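PDB 2AUS: pseudouridine synthase from Pyrococcus abyssi, which probably converts uridine to pseudouridine in RNA as an archaeal Cbf5 enzyme of the TruB family. Local coordinates for residues 168-173 / 182-187; 126-131 / 189-194. All coordinates share one frame; numbering follows the deposited sequence.

Interaction 1 of 2, residues 168-173 / 182-187; sequences VLFRVG and SLIHHI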
loop_
_atom_site.group_PDB
_atom_site.type_symbol
_atom_site.label_atom_id
_atom_site.label_comp_id
_atom_site.label_asym_id
_atom_site.label_seq_id
_atom_site.Cartn_x
_atom_site.Cartn_y
_atom_site.Cartn_z
ATOM N N VAL A 168 -25.936 -2.733 8.301
ATOM C CA VAL A 168 -26.587 -3.957 7.867
ATOM C C VAL A 168 -25.604 -4.807 7.089
ATOM O O VAL A 168 -25.108 -4.399 6.045
ATOM C CB VAL A 168 -27.814 -3.648 6.971
ATOM C CG1 VAL A 168 -28.523 -4.945 6.576
ATOM C CG2 VAL A 168 -28.771 -2.725 7.710
ATOM N N LEU A 169 -25.312 -5.985 7.626
ATOM C CA LEU A 169 -24.400 -6.924 6.991
ATOM C C LEU A 169 -25.275 -7.977 6.309
ATOM O O LEU A 169 -26.038 -8.685 6.973
ATOM C CB LEU A 169 -23.500 -7.579 8.046
ATOM C CG LEU A 169 -22.553 -8.685 7.569
ATOM C CD1 LEU A 169 -21.479 -8.102 6.659
ATOM C CD2 LEU A 169 -21.907 -9.365 8.777
ATOM N N PHE A 170 -25.179 -8.085 4.988
ATOM C CA PHE A 170 -26.002 -9.065 4.295
ATOM C C PHE A 170 -25.297 -9.779 3.161
ATOM O O PHE A 170 -24.303 -9.295 2.623
ATOM C CB PHE A 170 -27.280 -8.402 3.779
ATOM C CG PHE A 170 -27.061 -7.425 2.656
ATOM C CD1 PHE A 170 -27.266 -7.807 1.334
ATOM C CD2 PHE A 170 -26.690 -6.110 2.923
ATOM C CE1 PHE A 170 -27.111 -6.892 0.289
ATOM C CE2 PHE A 170 -26.531 -5.190 1.888
ATOM C CZ PHE A 170 -26.744 -5.583 0.567
ATOM N N ARG A 171 -25.819 -10.951 2.822
ATOM C CA ARG A 171 -25.280 -11.765 1.744
ATOM C C ARG A 171 -26.293 -11.682 0.617
ATOM O O ARG A 171 -27.497 -11.731 0.857
ATOM C CB ARG A 171 -25.114 -13.210 2.213
ATOM C CG ARG A 171 -24.872 -14.210 1.095
ATOM C CD ARG A 171 -24.624 -15.598 1.669
ATOM N NE ARG A 171 -23.263 -15.715 2.181
ATOM C CZ ARG A 171 -22.942 -16.203 3.374
ATOM N NH1 ARG A 171 -23.891 -16.625 4.202
ATOM N NH2 ARG A 171 -21.666 -16.277 3.738
ATOM N N VAL A 172 -25.810 -11.534 -0.610
ATOM C CA VAL A 172 -26.703 -11.414 -1.746
ATOM C C VAL A 172 -26.223 -12.191 -2.960
ATOM O O VAL A 172 -25.045 -12.135 -3.322
ATOM C CB VAL A 172 -26.884 -9.921 -2.139
ATOM C CG1 VAL A 172 -25.532 -9.290 -2.426
ATOM C CG2 VAL A 172 -27.783 -9.803 -3.350
ATOM N N GLY A 173 -27.145 -12.928 -3.573
ATOM C CA GLY A 173 -26.837 -13.688 -4.770
ATOM C C GLY A 173 -27.439 -12.868 -5.892
ATOM O O GLY A 173 -28.577 -12.407 -5.771
ATOM N N SER A 182 -25.303 0.045 -6.511
ATOM C CA SER A 182 -26.585 0.582 -6.969
ATOM C C SER A 182 -27.726 -0.081 -6.205
ATOM O O SER A 182 -28.694 0.576 -5.812
ATOM C CB SER A 182 -26.753 0.340 -8.474
ATOM O OG SER A 182 -28.050 0.712 -8.910
ATOM N N LEU A 183 -27.609 -1.390 -6.003
ATOM C CA LEU A 183 -28.613 -2.142 -5.266
ATOM C C LEU A 183 -28.762 -1.535 -3.870
ATOM O O LEU A 183 -29.877 -1.327 -3.382
ATOM C CB LEU A 183 -28.196 -3.606 -5.130
ATOM C CG LEU A 183 -29.073 -4.445 -4.194
ATOM C CD1 LEU A 183 -30.440 -4.645 -4.830
ATOM C CD2 LEU A 183 -28.420 -5.787 -3.921
ATOM N N ILE A 184 -27.634 -1.248 -3.229
ATOM C CA ILE A 184 -27.670 -0.672 -1.893
ATOM C C ILE A 184 -28.265 0.727 -1.935
ATOM O O ILE A 184 -29.026 1.108 -1.049
ATOM C CB ILE A 184 -26.255 -0.644 -1.251
ATOM C CG1 ILE A 184 -25.846 -2.075 -0.866
ATOM C CG2 ILE A 184 -26.235 0.277 -0.025
ATOM C CD1 ILE A 184 -24.535 -2.181 -0.113
ATOM N N HIS A 185 -27.927 1.484 -2.972
ATOM C CA HIS A 185 -28.450 2.837 -3.124
ATOM C C HIS A 185 -29.980 2.789 -3.211
ATOM O O HIS A 185 -30.671 3.580 -2.573
ATOM C CB HIS A 185 -27.865 3.478 -4.385
ATOM C CG HIS A 185 -28.341 4.877 -4.636
ATOM N ND1 HIS A 185 -27.999 5.937 -3.824
ATOM C CD2 HIS A 185 -29.125 5.390 -5.615
ATOM C CE1 HIS A 185 -28.551 7.044 -4.291
ATOM N NE2 HIS A 185 -29.239 6.739 -5.377
ATOM N N HIS A 186 -30.507 1.847 -3.990
ATOM C CA HIS A 186 -31.952 1.715 -4.147
ATOM C C HIS A 186 -32.632 1.266 -2.862
ATOM O O HIS A 186 -33.776 1.633 -2.603
ATOM C CB HIS A 186 -32.278 0.741 -5.282
ATOM C CG HIS A 186 -31.959 1.282 -6.642
ATOM N ND1 HIS A 186 -32.449 0.724 -7.803
ATOM C CD2 HIS A 186 -31.210 2.345 -7.022
ATOM C CE1 HIS A 186 -32.017 1.421 -8.840
ATOM N NE2 HIS A 186 -31.264 2.411 -8.394
ATOM N N ILE A 187 -31.931 0.460 -2.068
ATOM C CA ILE A 187 -32.473 -0.014 -0.803
ATOM C C ILE A 187 -32.546 1.177 0.141
ATOM O O ILE A 187 -33.473 1.293 0.945
ATOM C CB ILE A 187 -31.580 -1.122 -0.181
ATOM C CG1 ILE A 187 -31.753 -2.429 -0.965
ATOM C CG2 ILE A 187 -31.919 -1.310 1.289
ATOM C CD1 ILE A 187 -30.797 -3.543 -0.544
#
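Where F170 and V172 meet I184 and L183, no hydrogen bond crosses between strand and helix, and the shortest polar bond is a rung of the helix itself, H186 N to S182 O at 2.9 Å. The contact is therefore made by hydrocarbon alone. I184 comes to the rim of the F170 ring rather than to a face. Its CG1 lies near the ring plane, 3.9 Å from F170 CZ. The terminal I184 CD1 stands somewhat off the ring plane, 4.1 Å from F170 CE2. F170 holds CG between its backbone N and carbonyl carbon (chi1 69°), and this sends CZ out toward the helix. I184 does not start out aimed at the strand, but its extended CG1-CD1 arm (chi2 -175°) reaches across.

The strand is part of an antiparallel sheet in the pseudouridine synthase region of the chain. Helix 180-191 follows soon after strand 167-174 and packs back on one face of that sheet. F170 and V172 point to this helix. L169 and R171 point to the other face, where a chain of another protein packs against them; R171 also forms a salt bridge with E159.

Two residues further along the strand from F170, V172 and L183 run past each other in opposite directions. They touch through one methyl each, V172 CG2 and L183 CD2, 4.1 Å apart. I187, one turn further on, also faces the strand but packs on F132 and on M114 of strand 108-116.

Interaction 2 of 2, residues 126-131 / 189-194; sequences RAVMKE and LALGVG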
loop_
_atom_site.group_PDB
_atom_site.type_symbol
_atom_site.label_atom_id
_atom_site.label_comp_id
_atom_site.label_asym_id
_atom_site.label_seq_id
_atom_site.Cartn_x
_atom_site.Cartn_y
_atom_site.Cartn_z
ATOM N N ARG A 126 -35.664 -5.453 7.405
ATOM C CA ARG A 126 -35.838 -6.830 6.955
ATOM C C ARG A 126 -36.940 -6.999 5.918
ATOM O O ARG A 126 -36.808 -7.803 4.996
ATOM C CB ARG A 126 -36.117 -7.756 8.139
ATOM C CG ARG A 126 -34.872 -8.162 8.911
ATOM C CD ARG A 126 -35.068 -9.511 9.587
ATOM N NE ARG A 126 -33.800 -10.095 10.015
ATOM C CZ ARG A 126 -33.047 -9.608 10.995
ATOM N NH1 ARG A 126 -33.437 -8.527 11.655
ATOM N NH2 ARG A 126 -31.899 -10.200 11.310
ATOM N N ALA A 127 -38.024 -6.243 6.067
ATOM C CA ALA A 127 -39.140 -6.337 5.135
ATOM C C ALA A 127 -38.788 -5.743 3.777
ATOM O O ALA A 127 -39.092 -6.330 2.739
ATOM C CB ALA A 127 -40.364 -5.633 5.711
ATOM N N VAL A 128 -38.146 -4.579 3.791
ATOM C CA VAL A 128 -37.762 -3.901 2.560
ATOM C C VAL A 128 -36.689 -4.650 1.779
ATOM O O VAL A 128 -36.719 -4.689 0.548
ATOM C CB VAL A 128 -37.249 -2.482 2.847
ATOM C CG1 VAL A 128 -36.712 -1.851 1.576
ATOM C CG2 VAL A 128 -38.378 -1.644 3.417
ATOM N N MET A 129 -35.736 -5.240 2.489
ATOM C CA MET A 129 -34.674 -5.977 1.823
ATOM C C MET A 129 -35.173 -7.335 1.374
ATOM O O MET A 129 -34.461 -8.086 0.707
ATOM C CB MET A 129 -33.468 -6.127 2.747
ATOM C CG MET A 129 -32.690 -4.838 2.916
ATOM S SD MET A 129 -31.252 -5.039 3.958
ATOM C CE MET A 129 -30.171 -5.993 2.869
ATOM N N LYS A 130 -36.408 -7.648 1.744
ATOM C CA LYS A 130 -37.009 -8.912 1.357
ATOM C C LYS A 130 -37.699 -8.691 0.013
ATOM O O LYS A 130 -37.804 -9.602 -0.802
ATOM C CB LYS A 130 -38.028 -9.360 2.409
ATOM C CG LYS A 130 -38.558 -10.771 2.209
ATOM C CD LYS A 130 -37.442 -11.800 2.339
ATOM C CE LYS A 130 -37.957 -13.222 2.142
ATOM N NZ LYS A 130 -36.856 -14.227 2.222
ATOM N N GLU A 131 -38.143 -7.460 -0.216
ATOM C CA GLU A 131 -38.829 -7.108 -1.451
ATOM C C GLU A 131 -37.868 -6.827 -2.605
ATOM O O GLU A 131 -38.295 -6.728 -3.755
ATOM C CB GLU A 131 -39.716 -5.879 -1.230
ATOM C CG GLU A 131 -38.943 -4.567 -1.166
ATOM C CD GLU A 131 -39.826 -3.363 -0.894
ATOM O OE1 GLU A 131 -40.499 -3.341 0.161
ATOM O OE2 GLU A 131 -39.843 -2.441 -1.738
ATOM N N LEU A 189 -33.012 4.241 -0.781
ATOM C CA LEU A 189 -34.101 5.091 -1.260
ATOM C C LEU A 189 -35.429 4.540 -0.777
ATOM O O LEU A 189 -36.313 5.292 -0.379
ATOM C CB LEU A 189 -34.106 5.165 -2.791
ATOM C CG LEU A 189 -33.037 6.045 -3.451
ATOM C CD1 LEU A 189 -33.153 5.937 -4.965
ATOM C CD2 LEU A 189 -33.205 7.492 -3.001
ATOM N N ALA A 190 -35.556 3.218 -0.805
ATOM C CA ALA A 190 -36.774 2.550 -0.367
ATOM C C ALA A 190 -37.003 2.750 1.130
ATOM O O ALA A 190 -38.143 2.864 1.578
ATOM C CB ALA A 190 -36.698 1.064 -0.692
ATOM N N LEU A 191 -35.917 2.789 1.899
ATOM C CA LEU A 191 -36.007 2.983 3.345
ATOM C C LEU A 191 -36.274 4.444 3.671
ATOM O O LEU A 191 -36.625 4.783 4.800
ATOM C CB LEU A 191 -34.714 2.530 4.027
ATOM C CG LEU A 191 -34.468 1.026 4.026
ATOM C CD1 LEU A 191 -33.117 0.734 4.651
ATOM C CD2 LEU A 191 -35.575 0.323 4.796
ATOM N N GLY A 192 -36.088 5.303 2.673
ATOM C CA GLY A 192 -36.323 6.725 2.853
ATOM C C GLY A 192 -35.177 7.502 3.471
ATOM O O GLY A 192 -35.128 8.727 3.356
ATOM N N VAL A 193 -34.244 6.801 4.112
ATOM C CA VAL A 193 -33.113 7.459 4.765
ATOM C C VAL A 193 -31.835 7.513 3.933
ATOM O O VAL A 193 -30.943 8.322 4.200
ATOM C CB VAL A 193 -32.785 6.769 6.099
ATOM C CG1 VAL A 193 -34.023 6.734 6.973
ATOM C CG2 VAL A 193 -32.264 5.354 5.847
ATOM N N GLY A 194 -31.746 6.656 2.924
ATOM C CA GLY A 194 -30.554 6.633 2.099
ATOM C C GLY A 194 -29.542 5.664 2.690
ATOM O O GLY A 194 -29.503 5.461 3.905
#
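V128 meets A190 and L191 with no ring or other flat group between them, so the contact has no stacked faces or edges and consists of methyl groups and a CB. V128 carries the contact from helix 122-131. Its two methyls straddle the end of L191: L191 CD2 is 3.7 Å from V128 CG2 and 4.0 Å from V128 CG1. The same L191 CD2 lies 3.8 Å from V128 CB, so one methyl covers the whole fork of the valine. With chi1 at 174°, V128 CG1 is anti to the backbone N and is the methyl that reaches A190 CB, at 3.7 Å.

The backbones come close here, with V128 CA and L191 CA 7.1 Å apart. A190 lies on the more exposed side of the contact, while L191 is buried. G192 is the first residue to leave helical backbone angles, with a positive phi of 83°, and its N still bonds to L189 O at 3.1 Å.

A weak hydrogen bond from K124 NZ to L191 O also ties helix 122-131 to this helix end. L191 continues inward to L116 of strand 108-116, and A190 touches F132 in the loop after helix 122-131. Both helices pack on the same face of the antiparallel sheet and touch each other here.

In the fold
The centres of interactions 1 and 2 are 10 Å apart, on the same side of the chain's centre. Both use helix 180-191. Along the chain the order is 126-131, 168-173, 182-187, 189-194, so interaction 1 falls between the two halves of interaction 2. Interaction 1 sets the helix on the antiparallel sheet; interaction 2 sets it against helix 122-131. M129 joins them: its CE methyl lies over a face of F170, 3.4 Å from F170 CG, and its CG is 4.0 Å from I187 CG2. One apolar layer of the pseudouridine synthase region thus brings together two helices and the sheet.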